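Local structure of membrane-associated lipoprotein (Ureaplasma parvum, 3K63) at residues K14-F19 with L56-I61; L32-I37 with S72-G77; T78-L83 with L97-G102. The protein is of unknown function but is a membrane-associated lipoprotein, probably lipid-anchored to the cell membrane and represented here by its lipoprotein-17 domain. All coordinates share one frame; numbering follows the deposited sequence.

How the contacts relate
Contact 3 pairs the two strands of a hairpin, and contacts 1 and 2 lie on either side of it in the domain, each with its centre about 11 Å from that of contact 3; their own centres are about 19 Å apart. Contact 1 packs the small sheet of strand 17-21 onto strand 56-64, the sheet neighbour of strand 79-87, and I61 N probably bonds S82 O (2.9 Å). Contact 2 joins helices 34-40 and 70-76. The second leads directly into strand 79-87, with a probable bond from T78 N to A73 O (3.2 Å), while P34 and I37 pack on L79. Contacts 1 and 2 do not touch, their nearest atoms being about 5 Å apart.

Contact 1 (K14-F19 with L56-I61); sequences KDTFDF and LDIKII
The carbonyl O of F17, whose ring rests against I58 and I60, takes a 2.8 Å hydrogen bond from K14 N, which folds the chain back just ahead of strand 17-19. Two sheets pack face to face here: strand 17-19 belongs to a two-stranded antiparallel sheet, strand 56-61 is an outer strand of the three-stranded sheet, and the short strand axes approach to 9.3 Å at a crossing angle of -31°. Both values are those expected of stacked, twisted beta sheets, and the contacts across the gap are made by side chains.

Two isoleucines of strand 56-61 reach the F17 ring differently. I58 CG2 sits over the centre of one face, a CH-pi contact 4.0 Å from the centroid and only 8° off the ring normal. I60 CD1 instead arrives at the edge, in the ring plane, 3.8 Å from CE2. The torsion chi1 of 73° sets F17 CG between its own N and carbonyl carbon, the crowded position. The CB of F17 points toward strand 56-61. I58 CD1 touches F17 CD1 at 3.7 Å and reaches T16 CG2 (3.9 Å) at the loop end.

I47 of the small sheet and L81 and L83 of the large one close round I60, while F19 is flanked by the rings of Y29 and F63. On the other side of strand 56-61, K59 NZ forms a salt bridge with the syn lone pair of D57 OD2. One residue pair further along, I60 CD1 meets F19 CD1 at 3.5 Å, obliquely to the ring.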
ATOM      1  N   LYS A  14       4.033  -7.061   4.605  1.00 57.32           N
ATOM      2  CA  LYS A  14       4.142  -8.500   4.761  1.00 59.99           C
ATOM      3  C   LYS A  14       5.040  -8.900   5.937  1.00 68.09           C
ATOM      4  O   LYS A  14       5.127 -10.078   6.293  1.00 75.25           O
ATOM      5  CB  LYS A  14       4.626  -9.130   3.446  1.00 60.80           C
ATOM      6  CG  LYS A  14       3.470  -9.530   2.520  1.00 65.91           C
ATOM      7  CD  LYS A  14       3.912  -9.991   1.132  1.00 67.52           C
ATOM      8  CE  LYS A  14       4.109  -8.816   0.182  1.00 69.69           C
ATOM      9  NZ  LYS A  14       4.485  -9.258  -1.195  1.00 65.08           N
ATOM     10  N   ASP A  15       5.695  -7.917   6.546  1.00 63.14           N
ATOM     11  CA  ASP A  15       6.559  -8.163   7.693  1.00 63.43           C
ATOM     12  C   ASP A  15       5.922  -7.478   8.899  1.00 65.90           C
ATOM     13  O   ASP A  15       5.243  -8.120   9.711  1.00 62.59           O
ATOM     14  CB  ASP A  15       7.958  -7.587   7.440  1.00 66.85           C
ATOM     15  CG  ASP A  15       8.890  -7.748   8.637  1.00 74.13           C
ATOM     16  OD1 ASP A  15       8.643  -8.644   9.476  1.00 72.50           O
ATOM     17  OD2 ASP A  15       9.882  -6.987   8.729  1.00 74.87           O
ATOM     18  N   THR A  16       6.134  -6.166   8.986  1.00 63.69           N
ATOM     19  CA  THR A  16       5.589  -5.354  10.066  1.00 61.77           C
ATOM     20  C   THR A  16       4.073  -5.313  10.041  1.00 59.07           C
ATOM     21  O   THR A  16       3.433  -5.326  11.091  1.00 59.88           O
ATOM     22  CB  THR A  16       6.072  -3.917   9.979  1.00 61.29           C
ATOM     23  OG1 THR A  16       7.482  -3.906   9.717  1.00 67.15           O
ATOM     24  CG2 THR A  16       5.782  -3.192  11.294  1.00 59.04           C
ATOM     25  N   PHE A  17       3.497  -5.236   8.847  1.00 52.97           N
ATOM     26  CA  PHE A  17       2.049  -5.191   8.727  1.00 55.12           C
ATOM     27  C   PHE A  17       1.569  -5.646   7.361  1.00 55.10           C
ATOM     28  O   PHE A  17       2.343  -5.808   6.418  1.00 52.48           O
ATOM     29  CB  PHE A  17       1.524  -3.771   8.955  1.00 52.96           C
ATOM     30  CG  PHE A  17       1.804  -2.827   7.806  1.00 53.54           C
ATOM     31  CD1 PHE A  17       3.108  -2.438   7.513  1.00 50.47           C
ATOM     32  CD2 PHE A  17       0.765  -2.340   7.008  1.00 49.31           C
ATOM     33  CE1 PHE A  17       3.379  -1.580   6.448  1.00 48.49           C
ATOM     34  CE2 PHE A  17       1.028  -1.478   5.936  1.00 48.38           C
ATOM     35  CZ  PHE A  17       2.343  -1.098   5.659  1.00 49.76           C
ATOM     36  N   ASP A  18       0.266  -5.833   7.279  1.00 53.04           N
ATOM     37  CA  ASP A  18      -0.387  -6.214   6.051  1.00 51.80           C
ATOM     38  C   ASP A  18      -1.673  -5.413   6.042  1.00 51.47           C
ATOM     39  O   ASP A  18      -2.088  -4.875   7.077  1.00 49.14           O
ATOM     40  CB  ASP A  18      -0.707  -7.704   6.044  1.00 52.58           C
ATOM     41  CG  ASP A  18       0.493  -8.560   5.671  1.00 61.52           C
ATOM     42  OD1 ASP A  18       1.188  -8.225   4.683  1.00 61.70           O
ATOM     43  OD2 ASP A  18       0.734  -9.584   6.354  1.00 63.98           O
ATOM     44  N   PHE A  19      -2.293  -5.304   4.877  1.00 51.55           N
ATOM     45  CA  PHE A  19      -3.542  -4.579   4.788  1.00 46.32           C
ATOM     46  C   PHE A  19      -4.503  -5.422   3.984  1.00 47.78           C
ATOM     47  O   PHE A  19      -4.111  -6.325   3.243  1.00 45.36           O
ATOM     48  CB  PHE A  19      -3.362  -3.212   4.112  1.00 41.49           C
ATOM     49  CG  PHE A  19      -2.940  -3.291   2.673  1.00 40.35           C
ATOM     50  CD1 PHE A  19      -1.599  -3.150   2.317  1.00 42.19           C
ATOM     51  CD2 PHE A  19      -3.879  -3.510   1.670  1.00 40.39           C
ATOM     52  CE1 PHE A  19      -1.197  -3.220   0.984  1.00 40.84           C
ATOM     53  CE2 PHE A  19      -3.497  -3.585   0.330  1.00 38.08           C
ATOM     54  CZ  PHE A  19      -2.149  -3.440  -0.017  1.00 39.04           C
ATOM     55  N   LEU A  56       4.230   1.959  17.737  1.00 63.94           N
ATOM     56  CA  LEU A  56       3.832   2.630  16.503  1.00 58.66           C
ATOM     57  C   LEU A  56       2.432   2.379  15.955  1.00 56.63           C
ATOM     58  O   LEU A  56       1.824   1.333  16.211  1.00 54.22           O
ATOM     59  CB  LEU A  56       4.865   2.242  15.444  1.00 61.25           C
ATOM     60  CG  LEU A  56       4.601   2.274  13.952  1.00 59.01           C
ATOM     61  CD1 LEU A  56       5.046   3.616  13.454  1.00 55.46           C
ATOM     62  CD2 LEU A  56       5.366   1.159  13.260  1.00 55.16           C
ATOM     63  N   ASP A  57       1.904   3.362  15.229  1.00 56.10           N
ATOM     64  CA  ASP A  57       0.615   3.171  14.575  1.00 53.35           C
ATOM     65  C   ASP A  57       0.874   3.406  13.100  1.00 49.66           C
ATOM     66  O   ASP A  57       1.445   4.432  12.710  1.00 46.95           O
ATOM     67  CB  ASP A  57      -0.464   4.144  15.008  1.00 45.27           C
ATOM     68  CG  ASP A  57      -1.787   3.856  14.299  1.00 52.87           C
ATOM     69  OD1 ASP A  57      -2.195   2.672  14.321  1.00 48.54           O
ATOM     70  OD2 ASP A  57      -2.416   4.780  13.718  1.00 58.09           O
ATOM     71  N   ILE A  58       0.458   2.447  12.284  1.00 48.91           N
ATOM     72  CA  ILE A  58       0.645   2.524  10.844  1.00 46.20           C
ATOM     73  C   ILE A  58      -0.679   2.616  10.111  1.00 46.50           C
ATOM     74  O   ILE A  58      -1.526   1.729  10.242  1.00 45.54           O
ATOM     75  CB  ILE A  58       1.320   1.276  10.299  1.00 47.62           C
ATOM     76  CG1 ILE A  58       2.724   1.090  10.880  1.00 47.76           C
ATOM     77  CG2 ILE A  58       1.357   1.369   8.791  1.00 45.32           C
ATOM     78  CD1 ILE A  58       3.387  -0.231  10.426  1.00 46.60           C
ATOM     79  N   LYS A  59      -0.838   3.672   9.319  1.00 47.84           N
ATOM     80  CA  LYS A  59      -2.045   3.868   8.514  1.00 40.28           C
ATOM     81  C   LYS A  59      -1.640   4.098   7.075  1.00 38.88           C
ATOM     82  O   LYS A  59      -0.641   4.763   6.805  1.00 39.73           O
ATOM     83  CB  LYS A  59      -2.811   5.106   8.951  1.00 40.38           C
ATOM     84  CG  LYS A  59      -3.624   4.989  10.240  1.00 45.46           C
ATOM     85  CD  LYS A  59      -4.694   3.907  10.163  1.00 46.42           C
ATOM     86  CE  LYS A  59      -5.625   3.981  11.379  1.00 49.48           C
ATOM     87  NZ  LYS A  59      -4.917   3.890  12.692  1.00 53.20           N
ATOM     88  N   ILE A  60      -2.388   3.538   6.138  1.00 41.06           N
ATOM     89  CA  ILE A  60      -2.095   3.796   4.737  1.00 36.18           C
ATOM     90  C   ILE A  60      -3.156   4.847   4.418  1.00 34.05           C
ATOM     91  O   ILE A  60      -4.346   4.557   4.438  1.00 36.47           O
ATOM     92  CB  ILE A  60      -2.329   2.560   3.878  1.00 35.06           C
ATOM     93  CG1 ILE A  60      -1.240   1.529   4.175  1.00 36.40           C
ATOM     94  CG2 ILE A  60      -2.360   2.949   2.401  1.00 33.38           C
ATOM     95  CD1 ILE A  60      -1.501   0.133   3.560  1.00 42.63           C
ATOM     96  N   ILE A  61      -2.754   6.077   4.149  1.00 32.96           N
ATOM     97  CA  ILE A  61      -3.755   7.098   3.867  1.00 33.99           C
ATOM     98  C   ILE A  61      -4.057   7.250   2.363  1.00 33.02           C
ATOM     99  O   ILE A  61      -5.144   7.723   1.996  1.00 29.53           O
ATOM    100  CB  ILE A  61      -3.349   8.459   4.523  1.00 37.08           C
ATOM    101  CG1 ILE A  61      -2.102   9.042   3.859  1.00 37.40           C
ATOM    102  CG2 ILE A  61      -3.072   8.243   5.998  1.00 32.88           C
ATOM    103  CD1 ILE A  61      -1.662  10.403   4.484  1.00 30.88           C
TER

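Contact 2 (L32-I37 with S72-G77); sequences LLPSQI and SANKNG
N74 and S35 are joined by two hydrogen bonds that use both ends of the asparagine amide. N74 OD1 accepts from S35 N at 3.1 Å, with the donor in the carbonyl plane and on a lone pair. N74 ND2 donates to S35 OG, also at 3.1 Å and at 159°, the hydroxyl lying only 5° out of the amide plane. With two points held, the rotation of the amide is fixed and its oxygen and nitrogen are told apart. The hydroxyl is in place because OG sits between the backbone N and the carbonyl carbon of S35 (chi1 61°), beside the backbone N whose N-H binds OD1.

P34 packs beside the polar pair. It slides past N74 in the opposite direction, bringing CD to 3.4 Å from N74 OD1, while its CG leans on A73 O at 3.6 Å and its CB meets A73 CB at 4.0 Å. The same CG also lies 3.8 Å from G77 C. The bonds thus tie the last turn of helix 70-76 to the first turn of helix 34-40, where L33 is the N-cap, P34 has no N-H to satisfy and N74 takes up an amide of the first turn from outside. Partial positive charge at that helix end would favour the carbonyl oxygen there.

Further out, Q36 turns back on its own turn, its OE1 accepting from L33 N at 2.6 Å, as in one half of a capping box. The C-terminal part of the chain covers the polar pair: N74 ND2 also donates to G109 O, and E112 OE1 is hydrogen-bonded to S35 OG. The backbone of N106 bonds that of N74, and F103 bonds G77, whose positive phi takes the chain out of the helix.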
ATOM      1  N   LEU A  32      -4.387  -8.916  -7.199  1.00 50.44           N
ATOM      2  CA  LEU A  32      -4.923  -7.565  -7.377  1.00 47.98           C
ATOM      3  C   LEU A  32      -4.033  -6.619  -8.155  1.00 44.51           C
ATOM      4  O   LEU A  32      -2.889  -6.375  -7.792  1.00 43.29           O
ATOM      5  CB  LEU A  32      -5.225  -6.934  -6.025  1.00 46.14           C
ATOM      6  CG  LEU A  32      -6.389  -7.518  -5.240  1.00 45.33           C
ATOM      7  CD1 LEU A  32      -6.332  -6.969  -3.838  1.00 45.79           C
ATOM      8  CD2 LEU A  32      -7.712  -7.182  -5.913  1.00 41.68           C
ATOM      9  N   LEU A  33      -4.575  -6.075  -9.232  1.00 41.87           N
ATOM     10  CA  LEU A  33      -3.826  -5.128 -10.041  1.00 45.02           C
ATOM     11  C   LEU A  33      -3.697  -3.820  -9.260  1.00 44.12           C
ATOM     12  O   LEU A  33      -4.602  -3.447  -8.506  1.00 41.21           O
ATOM     13  CB  LEU A  33      -4.567  -4.855 -11.344  1.00 47.40           C
ATOM     14  CG  LEU A  33      -4.554  -5.933 -12.429  1.00 49.67           C
ATOM     15  CD1 LEU A  33      -5.694  -5.680 -13.411  1.00 44.38           C
ATOM     16  CD2 LEU A  33      -3.192  -5.948 -13.144  1.00 43.22           C
ATOM     17  N   PRO A  34      -2.562  -3.125  -9.397  1.00 42.85           N
ATOM     18  CA  PRO A  34      -2.456  -1.874  -8.655  1.00 44.60           C
ATOM     19  C   PRO A  34      -3.656  -0.974  -8.909  1.00 44.38           C
ATOM     20  O   PRO A  34      -4.168  -0.355  -7.975  1.00 44.18           O
ATOM     21  CB  PRO A  34      -1.153  -1.281  -9.167  1.00 44.53           C
ATOM     22  CG  PRO A  34      -0.294  -2.517  -9.279  1.00 45.40           C
ATOM     23  CD  PRO A  34      -1.243  -3.551  -9.900  1.00 43.35           C
ATOM     24  N   SER A  35      -4.127  -0.924 -10.156  1.00 46.01           N
ATOM     25  CA  SER A  35      -5.263  -0.073 -10.509  1.00 39.87           C
ATOM     26  C   SER A  35      -6.532  -0.426  -9.744  1.00 40.97           C
ATOM     27  O   SER A  35      -7.287   0.464  -9.375  1.00 43.10           O
ATOM     28  CB  SER A  35      -5.510  -0.103 -12.026  1.00 39.67           C
ATOM     29  OG  SER A  35      -5.826  -1.406 -12.485  1.00 45.05           O
ATOM     30  N   GLN A  36      -6.769  -1.710  -9.500  1.00 41.61           N
ATOM     31  CA  GLN A  36      -7.947  -2.132  -8.738  1.00 40.03           C
ATOM     32  C   GLN A  36      -7.883  -1.571  -7.309  1.00 38.33           C
ATOM     33  O   GLN A  36      -8.873  -1.066  -6.782  1.00 37.11           O
ATOM     34  CB  GLN A  36      -8.028  -3.664  -8.660  1.00 43.22           C
ATOM     35  CG  GLN A  36      -8.269  -4.377  -9.986  1.00 39.45           C
ATOM     36  CD  GLN A  36      -8.170  -5.875  -9.843  1.00 40.31           C
ATOM     37  OE1 GLN A  36      -7.070  -6.448  -9.828  1.00 44.34           O
ATOM     38  NE2 GLN A  36      -9.321  -6.521  -9.705  1.00 42.22           N
ATOM     39  N   ILE A  37      -6.711  -1.664  -6.687  1.00 37.89           N
ATOM     40  CA  ILE A  37      -6.534  -1.175  -5.323  1.00 38.20           C
ATOM     41  C   ILE A  37      -6.709   0.346  -5.250  1.00 35.61           C
ATOM     42  O   ILE A  37      -7.375   0.869  -4.359  1.00 34.95           O
ATOM     43  CB  ILE A  37      -5.139  -1.590  -4.777  1.00 41.80           C
ATOM     44  CG1 ILE A  37      -5.108  -3.113  -4.574  1.00 38.90           C
ATOM     45  CG2 ILE A  37      -4.841  -0.852  -3.466  1.00 34.31           C
ATOM     46  CD1 ILE A  37      -3.721  -3.701  -4.297  1.00 43.25           C
ATOM     47  N   SER A  72       1.823   2.022 -16.085  1.00 53.53           N
ATOM     48  CA  SER A  72       3.182   1.852 -15.569  1.00 55.70           C
ATOM     49  C   SER A  72       3.189   0.981 -14.312  1.00 54.29           C
ATOM     50  O   SER A  72       4.049   0.117 -14.132  1.00 58.06           O
ATOM     51  CB  SER A  72       3.784   3.226 -15.252  1.00 58.16           C
ATOM     52  OG  SER A  72       5.155   3.125 -14.914  1.00 69.68           O
ATOM     53  N   ALA A  73       2.211   1.220 -13.449  1.00 56.42           N
ATOM     54  CA  ALA A  73       2.079   0.476 -12.210  1.00 52.42           C
ATOM     55  C   ALA A  73       1.598  -0.950 -12.471  1.00 51.78           C
ATOM     56  O   ALA A  73       2.109  -1.900 -11.878  1.00 54.42           O
ATOM     57  CB  ALA A  73       1.115   1.202 -11.283  1.00 47.94           C
ATOM     58  N   ASN A  74       0.618  -1.102 -13.356  1.00 48.05           N
ATOM     59  CA  ASN A  74       0.094  -2.425 -13.662  1.00 50.04           C
ATOM     60  C   ASN A  74       1.153  -3.333 -14.292  1.00 49.98           C
ATOM     61  O   ASN A  74       1.103  -4.546 -14.133  1.00 48.93           O
ATOM     62  CB  ASN A  74      -1.138  -2.313 -14.573  1.00 50.74           C
ATOM     63  CG  ASN A  74      -2.403  -1.965 -13.803  1.00 49.11           C
ATOM     64  OD1 ASN A  74      -2.382  -1.832 -12.575  1.00 47.53           O
ATOM     65  ND2 ASN A  74      -3.510  -1.829 -14.517  1.00 49.40           N
ATOM     66  N   LYS A  75       2.114  -2.744 -14.999  1.00 53.79           N
ATOM     67  CA  LYS A  75       3.181  -3.525 -15.629  1.00 57.32           C
ATOM     68  C   LYS A  75       4.149  -4.095 -14.595  1.00 56.74           C
ATOM     69  O   LYS A  75       4.591  -5.237 -14.723  1.00 58.29           O
ATOM     70  CB  LYS A  75       3.958  -2.673 -16.641  1.00 56.91           C
ATOM     71  CG  LYS A  75       3.303  -2.567 -18.017  1.00 60.08           C
ATOM     72  CD  LYS A  75       3.969  -1.499 -18.869  1.00 62.67           C
ATOM     73  CE  LYS A  75       3.013  -0.997 -19.942  1.00 68.24           C
ATOM     74  NZ  LYS A  75       3.465   0.284 -20.571  1.00 72.84           N
ATOM     75  N   ASN A  76       4.468  -3.302 -13.570  1.00 59.19           N
ATOM     76  CA  ASN A  76       5.391  -3.718 -12.506  1.00 54.19           C
ATOM     77  C   ASN A  76       4.676  -4.272 -11.270  1.00 55.49           C
ATOM     78  O   ASN A  76       5.327  -4.652 -10.303  1.00 53.98           O
ATOM     79  CB  ASN A  76       6.260  -2.535 -12.062  1.00 56.73           C
ATOM     80  CG  ASN A  76       6.961  -1.847 -13.216  1.00 63.52           C
ATOM     81  OD1 ASN A  76       7.090  -0.620 -13.233  1.00 62.05           O
ATOM     82  ND2 ASN A  76       7.431  -2.632 -14.181  1.00 70.33           N
ATOM     83  N   GLY A  77       3.346  -4.315 -11.292  1.00 51.63           N
ATOM     84  CA  GLY A  77       2.618  -4.813 -10.136  1.00 52.60           C
ATOM     85  C   GLY A  77       3.114  -4.097  -8.889  1.00 52.89           C
ATOM     86  O   GLY A  77       3.312  -4.700  -7.827  1.00 46.90           O
TER

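Contact 3 (T78-L83 with L97-G102); sequences TLKLSL and LLEVSG
L81 and L98 face each other in a hydrogen-bonded pair of the antiparallel hairpin formed by strands 79-87 and 93-100, with L81 N to L98 O at 2.8 Å and L98 N to L81 O at 2.9 Å. L79 and V100 form the next such pair. The two faces of this hairpin differ sharply. One carries L79, L81, L98 and V100 and turns toward the interior, with L79 and L81 buried and L98 and V100 partly exposed. On it L81 CD1 meets V100 CG2 at 3.8 Å, the two side chains crossing at about a right angle, and L83 swings its CD1 against L98 CB at 3.9 Å. F63 of the neighbouring strand backs L81, F103 touches L79, and L13 lies on V100.

The other face, with K80, S82, L97 and E99, is looser and largely open to solvent. The exposed L97 brings its CD2 to 3.5 Å from S82 OG, a contact of methyl and hydroxyl without a bond. K80 and E99 stand opposite in a non-hydrogen-bonded pair, yet their charged ends stay apart, with K80 NZ 4.8 Å from E99 OE1. The opposite charges may still attract weakly, although the lysine NZ is hydrogen-bonded to P66 O.

T78, which is buried, packs beside E99 and V100, its OG1 hydrogen-bonded to N76 O. With E99 CG anti to the backbone N (chi1 -174°), that methylene lies 3.7 Å from T78 CG2, and the same methyl approaches V100 O at 3.4 Å.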
ATOM      1  N   THR A  78       3.283  -2.786  -9.036  1.00 48.16           N
ATOM      2  CA  THR A  78       3.783  -1.921  -7.980  1.00 47.36           C
ATOM      3  C   THR A  78       2.847  -0.789  -7.543  1.00 48.21           C
ATOM      4  O   THR A  78       1.999  -0.339  -8.308  1.00 50.11           O
ATOM      5  CB  THR A  78       5.093  -1.309  -8.437  1.00 47.45           C
ATOM      6  OG1 THR A  78       5.992  -2.356  -8.823  1.00 52.59           O
ATOM      7  CG2 THR A  78       5.710  -0.471  -7.337  1.00 54.25           C
ATOM      8  N   LEU A  79       3.007  -0.347  -6.299  1.00 44.86           N
ATOM      9  CA  LEU A  79       2.203   0.739  -5.750  1.00 44.53           C
ATOM     10  C   LEU A  79       3.076   1.534  -4.800  1.00 47.00           C
ATOM     11  O   LEU A  79       4.066   1.026  -4.265  1.00 48.86           O
ATOM     12  CB  LEU A  79       0.994   0.206  -4.979  1.00 44.35           C
ATOM     13  CG  LEU A  79      -0.278  -0.222  -5.712  1.00 45.56           C
ATOM     14  CD1 LEU A  79      -1.134  -1.029  -4.744  1.00 43.95           C
ATOM     15  CD2 LEU A  79      -1.046   0.980  -6.231  1.00 41.47           C
ATOM     16  N   LYS A  80       2.717   2.793  -4.606  1.00 46.13           N
ATOM     17  CA  LYS A  80       3.436   3.675  -3.712  1.00 45.57           C
ATOM     18  C   LYS A  80       2.451   3.880  -2.568  1.00 47.86           C
ATOM     19  O   LYS A  80       1.371   4.449  -2.749  1.00 44.49           O
ATOM     20  CB  LYS A  80       3.720   4.987  -4.442  1.00 43.13           C
ATOM     21  CG  LYS A  80       4.617   5.960  -3.686  1.00 53.54           C
ATOM     22  CD  LYS A  80       5.052   7.202  -4.506  1.00 57.07           C
ATOM     23  CE  LYS A  80       6.079   6.830  -5.574  1.00 60.37           C
ATOM     24  NZ  LYS A  80       6.580   8.010  -6.352  1.00 54.13           N
ATOM     25  N   LEU A  81       2.803   3.375  -1.395  1.00 50.67           N
ATOM     26  CA  LEU A  81       1.948   3.500  -0.221  1.00 44.61           C
ATOM     27  C   LEU A  81       2.265   4.753   0.585  1.00 44.28           C
ATOM     28  O   LEU A  81       3.368   4.913   1.115  1.00 44.57           O
ATOM     29  CB  LEU A  81       2.110   2.283   0.682  1.00 44.16           C
ATOM     30  CG  LEU A  81       1.182   1.096   0.459  1.00 43.54           C
ATOM     31  CD1 LEU A  81       1.441   0.498  -0.904  1.00 43.17           C
ATOM     32  CD2 LEU A  81       1.406   0.058   1.571  1.00 42.21           C
ATOM     33  N   SER A  82       1.300   5.650   0.682  1.00 42.66           N
ATOM     34  CA  SER A  82       1.505   6.869   1.437  1.00 40.52           C
ATOM     35  C   SER A  82       1.086   6.506   2.861  1.00 42.27           C
ATOM     36  O   SER A  82      -0.082   6.206   3.107  1.00 41.26           O
ATOM     37  CB  SER A  82       0.628   7.978   0.867  1.00 35.52           C
ATOM     38  OG  SER A  82       0.878   9.218   1.494  1.00 35.42           O
ATOM     39  N   LEU A  83       2.043   6.535   3.790  1.00 43.81           N
ATOM     40  CA  LEU A  83       1.797   6.163   5.178  1.00 38.29           C
ATOM     41  C   LEU A  83       1.778   7.271   6.200  1.00 43.43           C
ATOM     42  O   LEU A  83       2.425   8.310   6.038  1.00 45.40           O
ATOM     43  CB  LEU A  83       2.851   5.169   5.625  1.00 40.44           C
ATOM     44  CG  LEU A  83       3.100   3.956   4.741  1.00 44.41           C
ATOM     45  CD1 LEU A  83       4.416   3.297   5.156  1.00 47.19           C
ATOM     46  CD2 LEU A  83       1.930   2.999   4.871  1.00 44.25           C
ATOM     47  N   LEU A  97       6.425   7.705   2.431  1.00 53.15           N
ATOM     48  CA  LEU A  97       6.006   7.044   1.205  1.00 55.52           C
ATOM     49  C   LEU A  97       6.842   5.769   1.095  1.00 53.95           C
ATOM     50  O   LEU A  97       8.057   5.820   1.227  1.00 59.25           O
ATOM     51  CB  LEU A  97       6.244   7.970   0.009  1.00 52.89           C
ATOM     52  CG  LEU A  97       5.464   9.290   0.081  1.00 57.68           C
ATOM     53  CD1 LEU A  97       5.976  10.233  -0.995  1.00 59.61           C
ATOM     54  CD2 LEU A  97       3.972   9.050  -0.101  1.00 53.19           C
ATOM     55  N   LEU A  98       6.195   4.631   0.872  1.00 49.18           N
ATOM     56  CA  LEU A  98       6.897   3.354   0.769  1.00 53.23           C
ATOM     57  C   LEU A  98       6.483   2.647  -0.515  1.00 55.08           C
ATOM     58  O   LEU A  98       5.298   2.418  -0.742  1.00 55.59           O
ATOM     59  CB  LEU A  98       6.553   2.472   1.975  1.00 50.56           C
ATOM     60  CG  LEU A  98       6.903   0.985   1.938  1.00 53.44           C
ATOM     61  CD1 LEU A  98       8.381   0.793   2.126  1.00 58.91           C
ATOM     62  CD2 LEU A  98       6.161   0.275   3.040  1.00 52.44           C
ATOM     63  N   GLU A  99       7.448   2.283  -1.349  1.00 51.88           N
ATOM     64  CA  GLU A  99       7.124   1.616  -2.602  1.00 54.52           C
ATOM     65  C   GLU A  99       7.127   0.096  -2.479  1.00 55.08           C
ATOM     66  O   GLU A  99       8.156  -0.489  -2.160  1.00 58.48           O
ATOM     67  CB  GLU A  99       8.115   2.047  -3.678  1.00 58.10           C
ATOM     68  CG  GLU A  99       7.788   1.534  -5.061  1.00 59.55           C
ATOM     69  CD  GLU A  99       8.532   2.299  -6.133  1.00 68.24           C
ATOM     70  OE1 GLU A  99       8.422   3.548  -6.149  1.00 63.91           O
ATOM     71  OE2 GLU A  99       9.221   1.652  -6.952  1.00 67.07           O
ATOM     72  N   VAL A 100       5.989  -0.552  -2.734  1.00 48.51           N
ATOM     73  CA  VAL A 100       5.946  -2.005  -2.631  1.00 47.68           C
ATOM     74  C   VAL A 100       5.478  -2.678  -3.910  1.00 50.84           C
ATOM     75  O   VAL A 100       4.628  -2.158  -4.636  1.00 48.65           O
ATOM     76  CB  VAL A 100       5.048  -2.469  -1.485  1.00 48.62           C
ATOM     77  CG1 VAL A 100       5.281  -1.592  -0.282  1.00 47.23           C
ATOM     78  CG2 VAL A 100       3.608  -2.441  -1.904  1.00 57.96           C
ATOM     79  N   SER A 101       6.043  -3.849  -4.172  1.00 50.00           N
ATOM     80  CA  SER A 101       5.714  -4.618  -5.357  1.00 55.30           C
ATOM     81  C   SER A 101       5.102  -5.950  -4.951  1.00 51.20           C
ATOM     82  O   SER A 101       4.872  -6.197  -3.766  1.00 50.35           O
ATOM     83  CB  SER A 101       6.977  -4.858  -6.167  1.00 46.96           C
ATOM     84  OG  SER A 101       7.948  -5.465  -5.343  1.00 55.58           O
ATOM     85  N   GLY A 102       4.828  -6.804  -5.933  1.00 49.59           N
ATOM     86  CA  GLY A 102       4.252  -8.098  -5.625  1.00 51.05           C
ATOM     87  C   GLY A 102       2.760  -8.161  -5.885  1.00 53.38           C
ATOM     88  O   GLY A 102       2.091  -9.140  -5.515  1.00 54.59           O
TER